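PDB 5T8U: lipoate-protein ligase 1 from Plasmodium falciparum, which belongs to the lipoate-protein ligase family, pairing a lipoyl protein ligase A/B catalytic domain with a smaller C-terminal domain, and holds lipoic acid in this model. Local coordinates for residues N61-I66 against A98-L103; R91-G96 against W268-G273. All coordinates share one frame; numbering follows the deposited sequence.

Interaction 1. Residues N61-I66 against A98-L103; sequences NNRSII and AVYHDL. With LPA (lipoic acid), chain C.
Ile66 holds CG1 and His101 its ring each beside the backbone N (chi1 -54° and -81°); the two side chains cross at about a right angle. Ile66 CD1 rests over one face of the imidazole in a CH-pi contact, 3.7 Å from the ring centroid. Asn61 runs alongside the same ring, its amide 10° from the ring plane, with ND2 3.2 Å from His101 CD2 and OD1 hydrogen-bonded to Asn25 ND2. At the ring's edge His101 NE2 lies 3.5 Å from S8 of lipoic acid, while His101 ND1 bonds back to Tyr100 O, which helps fix the ring's rotation. Val99 CG2, on the same face of the sheet, touches lipoic acid C5 at 3.6 Å. Ile65 and Tyr100 occupy the other face, where Ile65 CD1 meets the edge of the phenol ring at CD1 (3.4 Å). Four backbone bonds join the antiparallel strands through two hydrogen-bonded pairs, Ser64 with His101 and Ile66 with Val99; Ile66 N to Val99 O is 2.9 Å. Strand 64-66 is the middle strand of a three-stranded mixed sheet, between 88-90 and 99-101; Ile22 of helix 22-34 packs on Ser64 and Ile66, and helix 178-181 on Ile65 and Tyr100.

Interaction 2. Residues R91-G96 against W268-G273; sequences RRFTGG and WDWCYG. With LPA (lipoic acid), chain C.
Trp270 NE1 donates to Arg91 O (3.0 Å), with that oxygen close to the indole plane, while the arginine side chain passes over one indole face and sets CD 3.9 Å from the centroid of the six-membered ring. With CG anti to the backbone N, a bend at chi3 (-63°) brings Arg91 NE to the carbonyls. The guanidinium, turned 74° from the indole, grips Cys271 O side-on: NE and NH2 (2.9 Å) both donate to it from the same face of the carbonyl plane. A weak bond from NE to Trp270 O, 2.8 Å long but bent to 123°, adds to the hold on helix 268-271. Phe93 CE1 touches Trp270 CZ2 at 3.6 Å, the rings oblique to each other. Thus a short helix far along the chain docks on the loop between strands 88-90 and 99-101, a loop of the lipoyl protein ligase A/B catalytic domain that lines the lipoic acid pocket. In that loop the CB of Arg92 is directed away from the helix; Arg92 NE and NH1 (3.2 Å) both bond Gly95 O, and NH1 also reaches Gly97 O. So held, its guanidinium presents one face to lipoic acid C5, and Arg92 NH2 lies 3.7 Å from S6. Farther out, Gln71 O accepts from Arg91 NH1, His166 NE2 bonds Thr94 OG1, and Leu264 and Leu265 of helix 256-266 pack against Trp270.

In the fold
The centres of the two interactions lie about 14 Å apart, and both touch lipoic acid. Their segments come in the order 61-66, 91-96, 98-103, 268-273, so the loop of interaction 2 falls between the two strands of interaction 1. Strand 88-90, which leads into that loop, belongs to the same three-stranded sheet as 64-66 and 99-101. A weak hydrogen bond from Arg92 NH2 to Ile66 O joins the contacts directly. Interaction 1 lines the pocket with Val99 and His101, and interaction 2 with Arg92 and Gly96; residues 268-273 link this pocket-lining loop to a much later part of the chain.

Interaction 1. Residues N61-I66 against A98-L103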
loop_
_atom_site.group_PDB
_atom_site.type_symbol
_atom_site.label_atom_id
_atom_site.label_comp_id
_atom_site.label_asym_id
_atom_site.label_seq_id
_atom_site.Cartn_x
_atom_site.Cartn_y
_atom_site.Cartn_z
ATOM N N ASN A 61 3.752 10.506 -8.597
ATOM C CA ASN A 61 2.591 11.341 -8.335
ATOM C C ASN A 61 3.040 12.731 -7.913
ATOM O O ASN A 61 4.087 12.899 -7.281
ATOM C CB ASN A 61 1.696 10.741 -7.244
ATOM C CG ASN A 61 1.508 9.248 -7.404
ATOM O OD1 ASN A 61 0.670 8.792 -8.180
ATOM N ND2 ASN A 61 2.290 8.476 -6.661
ATOM N N ASN A 62 2.233 13.725 -8.265
ATOM C CA ASN A 62 2.500 15.102 -7.876
ATOM C C ASN A 62 2.152 15.277 -6.397
ATOM O O ASN A 62 1.886 14.314 -5.671
ATOM C CB ASN A 62 1.727 16.060 -8.779
ATOM C CG ASN A 62 2.637 17.019 -9.526
ATOM O OD1 ASN A 62 3.636 17.493 -8.984
ATOM N ND2 ASN A 62 2.297 17.304 -10.777
ATOM N N ARG A 63 2.149 16.526 -5.937
ATOM C CA ARG A 63 1.963 16.822 -4.521
ATOM C C ARG A 63 0.662 16.211 -4.013
ATOM O O ARG A 63 -0.427 16.607 -4.440
ATOM C CB ARG A 63 1.976 18.336 -4.310
ATOM C CG ARG A 63 3.267 18.989 -4.799
ATOM C CD ARG A 63 3.294 20.496 -4.597
ATOM N NE ARG A 63 2.468 21.202 -5.578
ATOM C CZ ARG A 63 1.375 21.911 -5.300
ATOM N NH1 ARG A 63 0.939 22.043 -4.053
ATOM N NH2 ARG A 63 0.714 22.505 -6.284
ATOM N N SER A 64 0.774 15.247 -3.098
ATOM C CA SER A 64 -0.392 14.496 -2.654
ATOM C C SER A 64 -0.208 14.034 -1.215
ATOM O O SER A 64 0.912 13.934 -0.706
ATOM C CB SER A 64 -0.645 13.281 -3.554
ATOM O OG SER A 64 -0.592 13.639 -4.923
ATOM N N ILE A 65 -1.338 13.753 -0.567
ATOM C CA ILE A 65 -1.388 13.091 0.733
ATOM C C ILE A 65 -2.216 11.827 0.555
ATOM O O ILE A 65 -3.390 11.899 0.169
ATOM C CB ILE A 65 -2.001 13.985 1.823
ATOM C CG1 ILE A 65 -1.257 15.319 1.929
ATOM C CG2 ILE A 65 -2.001 13.262 3.175
ATOM C CD1 ILE A 65 0.181 15.197 2.384
ATOM N N ILE A 66 -1.610 10.675 0.827
ATOM C CA ILE A 66 -2.292 9.390 0.742
ATOM C C ILE A 66 -2.393 8.838 2.156
ATOM O O ILE A 66 -1.378 8.680 2.846
ATOM C CB ILE A 66 -1.567 8.416 -0.198
ATOM C CG1 ILE A 66 -1.359 9.060 -1.574
ATOM C CG2 ILE A 66 -2.380 7.141 -0.365
ATOM C CD1 ILE A 66 -0.093 9.893 -1.705
ATOM N N ALA A 98 -0.289 7.898 6.991
ATOM C CA ALA A 98 -0.414 8.944 5.985
ATOM C C ALA A 98 0.962 9.348 5.477
ATOM O O ALA A 98 1.875 9.612 6.265
ATOM C CB ALA A 98 -1.143 10.155 6.566
ATOM N N VAL A 99 1.111 9.394 4.153
ATOM C CA VAL A 99 2.372 9.749 3.519
ATOM C C VAL A 99 2.126 10.852 2.499
ATOM O O VAL A 99 1.003 11.079 2.043
ATOM C CB VAL A 99 3.048 8.536 2.843
ATOM C CG1 VAL A 99 3.428 7.492 3.886
ATOM C CG2 VAL A 99 2.135 7.937 1.785
ATOM N N TYR A 100 3.210 11.536 2.142
ATOM C CA TYR A 100 3.191 12.628 1.183
ATOM C C TYR A 100 3.955 12.220 -0.067
ATOM O O TYR A 100 4.965 11.514 0.015
ATOM C CB TYR A 100 3.814 13.883 1.798
ATOM C CG TYR A 100 3.981 15.052 0.854
ATOM C CD1 TYR A 100 2.922 15.904 0.571
ATOM C CD2 TYR A 100 5.208 15.318 0.266
ATOM C CE1 TYR A 100 3.078 16.978 -0.282
ATOM C CE2 TYR A 100 5.375 16.390 -0.589
ATOM C CZ TYR A 100 4.306 17.217 -0.858
ATOM O OH TYR A 100 4.461 18.288 -1.707
ATOM N N HIS A 101 3.471 12.668 -1.222
ATOM C CA HIS A 101 4.071 12.336 -2.504
ATOM C C HIS A 101 4.335 13.605 -3.296
ATOM O O HIS A 101 3.607 14.593 -3.178
ATOM C CB HIS A 101 3.167 11.416 -3.338
ATOM C CG HIS A 101 3.243 9.972 -2.956
ATOM N ND1 HIS A 101 4.013 9.511 -1.910
ATOM C CD2 HIS A 101 2.642 8.881 -3.489
ATOM C CE1 HIS A 101 3.882 8.199 -1.814
ATOM N NE2 HIS A 101 3.055 7.793 -2.761
ATOM N N ASP A 102 5.393 13.566 -4.099
ATOM C CA ASP A 102 5.627 14.564 -5.133
ATOM C C ASP A 102 6.564 13.944 -6.162
ATOM O O ASP A 102 6.958 12.780 -6.048
ATOM C CB ASP A 102 6.186 15.866 -4.548
ATOM C CG ASP A 102 7.583 15.706 -3.975
ATOM O OD1 ASP A 102 8.187 14.626 -4.133
ATOM O OD2 ASP A 102 8.080 16.670 -3.356
ATOM N N LEU A 103 6.930 14.734 -7.169
ATOM C CA LEU A 103 7.778 14.221 -8.237
ATOM C C LEU A 103 9.182 13.866 -7.763
ATOM O O LEU A 103 9.942 13.272 -8.535
ATOM C CB LEU A 103 7.848 15.240 -9.375
ATOM C CG LEU A 103 6.509 15.526 -10.061
ATOM C CD1 LEU A 103 6.648 16.660 -11.063
ATOM C CD2 LEU A 103 5.965 14.279 -10.745
HETATM C C1 LPA C . 4.210 3.349 5.706
HETATM O O1 LPA C . 5.274 3.976 5.954
HETATM C C2 LPA C . 3.987 2.745 4.321
HETATM O O2 LPA C . 3.334 3.217 6.600
HETATM C C3 LPA C . 3.801 3.873 3.309
HETATM C C4 LPA C . 3.224 3.318 2.009
HETATM C C5 LPA C . 2.765 4.487 1.138
HETATM C C6 LPA C . 2.115 4.024 -0.017
HETATM S S6 LPA C . 1.211 5.137 -0.581
HETATM C C7 LPA C . 3.434 3.605 -1.430
HETATM C C8 LPA C . 2.832 4.060 -2.835
HETATM S S8 LPA C . 1.225 4.868 -2.487
HETATM O O HOH W 1 6.377 18.170 -7.260
#

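Interaction 2. Residues R91-G96 against W268-G273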
loop_
_atom_site.group_PDB
_atom_site.type_symbol
_atom_site.label_atom_id
_atom_site.label_comp_id
_atom_site.label_asym_id
_atom_site.label_seq_id
_atom_site.Cartn_x
_atom_site.Cartn_y
_atom_site.Cartn_z
ATOM N N ARG A 91 -7.155 8.123 -0.485
ATOM C CA ARG A 91 -7.159 7.011 0.456
ATOM C C ARG A 91 -6.902 5.734 -0.329
ATOM O O ARG A 91 -7.680 5.388 -1.224
ATOM C CB ARG A 91 -8.489 6.924 1.214
ATOM C CG ARG A 91 -8.626 5.700 2.118
ATOM C CD ARG A 91 -10.023 5.610 2.714
ATOM N NE ARG A 91 -10.330 6.753 3.574
ATOM C CZ ARG A 91 -10.155 6.784 4.892
ATOM N NH1 ARG A 91 -9.670 5.732 5.540
ATOM N NH2 ARG A 91 -10.467 7.878 5.571
ATOM N N ARG A 92 -5.816 5.043 0.002
ATOM C CA ARG A 92 -5.450 3.826 -0.701
ATOM C C ARG A 92 -6.186 2.626 -0.108
ATOM O O ARG A 92 -6.886 2.723 0.903
ATOM C CB ARG A 92 -3.937 3.614 -0.648
ATOM C CG ARG A 92 -3.357 3.597 0.756
ATOM C CD ARG A 92 -1.858 3.359 0.745
ATOM N NE ARG A 92 -1.324 3.248 2.100
ATOM C CZ ARG A 92 -0.912 4.274 2.840
ATOM N NH1 ARG A 92 -0.448 4.060 4.064
ATOM N NH2 ARG A 92 -0.959 5.511 2.367
ATOM N N PHE A 93 -6.020 1.476 -0.760
ATOM C CA PHE A 93 -6.682 0.247 -0.346
ATOM C C PHE A 93 -5.855 -0.578 0.629
ATOM O O PHE A 93 -6.375 -1.550 1.188
ATOM C CB PHE A 93 -7.014 -0.607 -1.575
ATOM C CG PHE A 93 -7.967 0.053 -2.533
ATOM C CD1 PHE A 93 -9.151 0.610 -2.079
ATOM C CD2 PHE A 93 -7.675 0.123 -3.887
ATOM C CE1 PHE A 93 -10.029 1.219 -2.957
ATOM C CE2 PHE A 93 -8.548 0.734 -4.768
ATOM C CZ PHE A 93 -9.726 1.281 -4.303
ATOM N N THR A 94 -4.595 -0.219 0.851
ATOM C CA THR A 94 -3.730 -0.935 1.773
ATOM C C THR A 94 -3.710 -0.225 3.125
ATOM O O THR A 94 -4.306 0.839 3.311
ATOM C CB THR A 94 -2.312 -1.047 1.204
ATOM O OG1 THR A 94 -1.755 0.263 1.041
ATOM C CG2 THR A 94 -2.322 -1.760 -0.137
ATOM N N GLY A 95 -3.008 -0.830 4.084
ATOM C CA GLY A 95 -2.821 -0.229 5.385
ATOM C C GLY A 95 -1.609 0.685 5.422
ATOM O O GLY A 95 -0.945 0.937 4.417
ATOM N N GLY A 96 -1.327 1.189 6.615
ATOM C CA GLY A 96 -0.186 2.048 6.852
ATOM C C GLY A 96 -0.614 3.434 7.287
ATOM O O GLY A 96 -1.793 3.709 7.529
ATOM N N TRP A 268 -15.619 12.139 -2.357
ATOM C CA TRP A 268 -15.350 12.763 -1.067
ATOM C C TRP A 268 -15.664 11.819 0.089
ATOM O O TRP A 268 -14.921 11.774 1.075
ATOM C CB TRP A 268 -16.159 14.055 -0.938
ATOM C CG TRP A 268 -15.854 14.827 0.303
ATOM C CD1 TRP A 268 -14.960 15.848 0.436
ATOM C CD2 TRP A 268 -16.444 14.639 1.595
ATOM N NE1 TRP A 268 -14.955 16.307 1.730
ATOM C CE2 TRP A 268 -15.858 15.581 2.462
ATOM C CE3 TRP A 268 -17.410 13.766 2.103
ATOM C CZ2 TRP A 268 -16.207 15.675 3.806
ATOM C CZ3 TRP A 268 -17.756 13.861 3.439
ATOM C CH2 TRP A 268 -17.156 14.808 4.274
ATOM N N ASP A 269 -16.758 11.058 -0.013
ATOM C CA ASP A 269 -17.139 10.152 1.065
ATOM C C ASP A 269 -16.108 9.055 1.292
ATOM O O ASP A 269 -16.031 8.516 2.402
ATOM C CB ASP A 269 -18.503 9.523 0.770
ATOM C CG ASP A 269 -19.659 10.448 1.104
ATOM O OD1 ASP A 269 -19.417 11.646 1.352
ATOM O OD2 ASP A 269 -20.814 9.971 1.126
ATOM N N TRP A 270 -15.318 8.709 0.275
ATOM C CA TRP A 270 -14.318 7.657 0.435
ATOM C C TRP A 270 -13.054 8.189 1.099
ATOM O O TRP A 270 -12.581 7.623 2.090
ATOM C CB TRP A 270 -13.990 7.035 -0.923
ATOM C CG TRP A 270 -12.746 6.196 -0.910
ATOM C CD1 TRP A 270 -11.530 6.527 -1.435
ATOM C CD2 TRP A 270 -12.594 4.891 -0.338
ATOM N NE1 TRP A 270 -10.633 5.508 -1.228
ATOM C CE2 TRP A 270 -11.260 4.492 -0.557
ATOM C CE3 TRP A 270 -13.456 4.020 0.337
ATOM C CZ2 TRP A 270 -10.768 3.261 -0.125
ATOM C CZ3 TRP A 270 -12.965 2.799 0.764
ATOM C CH2 TRP A 270 -11.635 2.431 0.532
ATOM N N CYS A 271 -12.490 9.271 0.563
ATOM C CA CYS A 271 -11.275 9.839 1.140
ATOM C C CYS A 271 -11.527 10.326 2.561
ATOM O O CYS A 271 -10.864 9.892 3.510
ATOM C CB CYS A 271 -10.763 10.981 0.261
ATOM S SG CYS A 271 -10.295 10.473 -1.407
ATOM N N TYR A 272 -12.490 11.232 2.724
ATOM C CA TYR A 272 -12.810 11.765 4.041
ATOM C C TYR A 272 -13.556 10.761 4.909
ATOM O O TYR A 272 -13.703 10.997 6.113
ATOM C CB TYR A 272 -13.630 13.048 3.891
ATOM C CG TYR A 272 -12.867 14.176 3.232
ATOM C CD1 TYR A 272 -12.467 15.289 3.960
ATOM C CD2 TYR A 272 -12.535 14.123 1.883
ATOM C CE1 TYR A 272 -11.766 16.320 3.362
ATOM C CE2 TYR A 272 -11.833 15.147 1.278
ATOM C CZ TYR A 272 -11.451 16.243 2.021
ATOM O OH TYR A 272 -10.753 17.265 1.420
ATOM N N GLY A 273 -14.024 9.655 4.332
ATOM C CA GLY A 273 -14.649 8.609 5.115
ATOM C C GLY A 273 -16.036 8.985 5.609
ATOM O O GLY A 273 -16.787 9.723 4.962
HETATM C C1 LPA C . 4.210 3.349 5.706
HETATM O O1 LPA C . 5.274 3.976 5.954
HETATM C C2 LPA C . 3.987 2.745 4.321
HETATM O O2 LPA C . 3.334 3.217 6.600
HETATM C C3 LPA C . 3.801 3.873 3.309
HETATM C C4 LPA C . 3.224 3.318 2.009
HETATM C C5 LPA C . 2.765 4.487 1.138
HETATM C C6 LPA C . 2.115 4.024 -0.017
HETATM S S6 LPA C . 1.211 5.137 -0.581
HETATM C C7 LPA C . 3.434 3.605 -1.430
HETATM C C8 LPA C . 2.832 4.060 -2.835
HETATM S S8 LPA C . 1.225 4.868 -2.487
#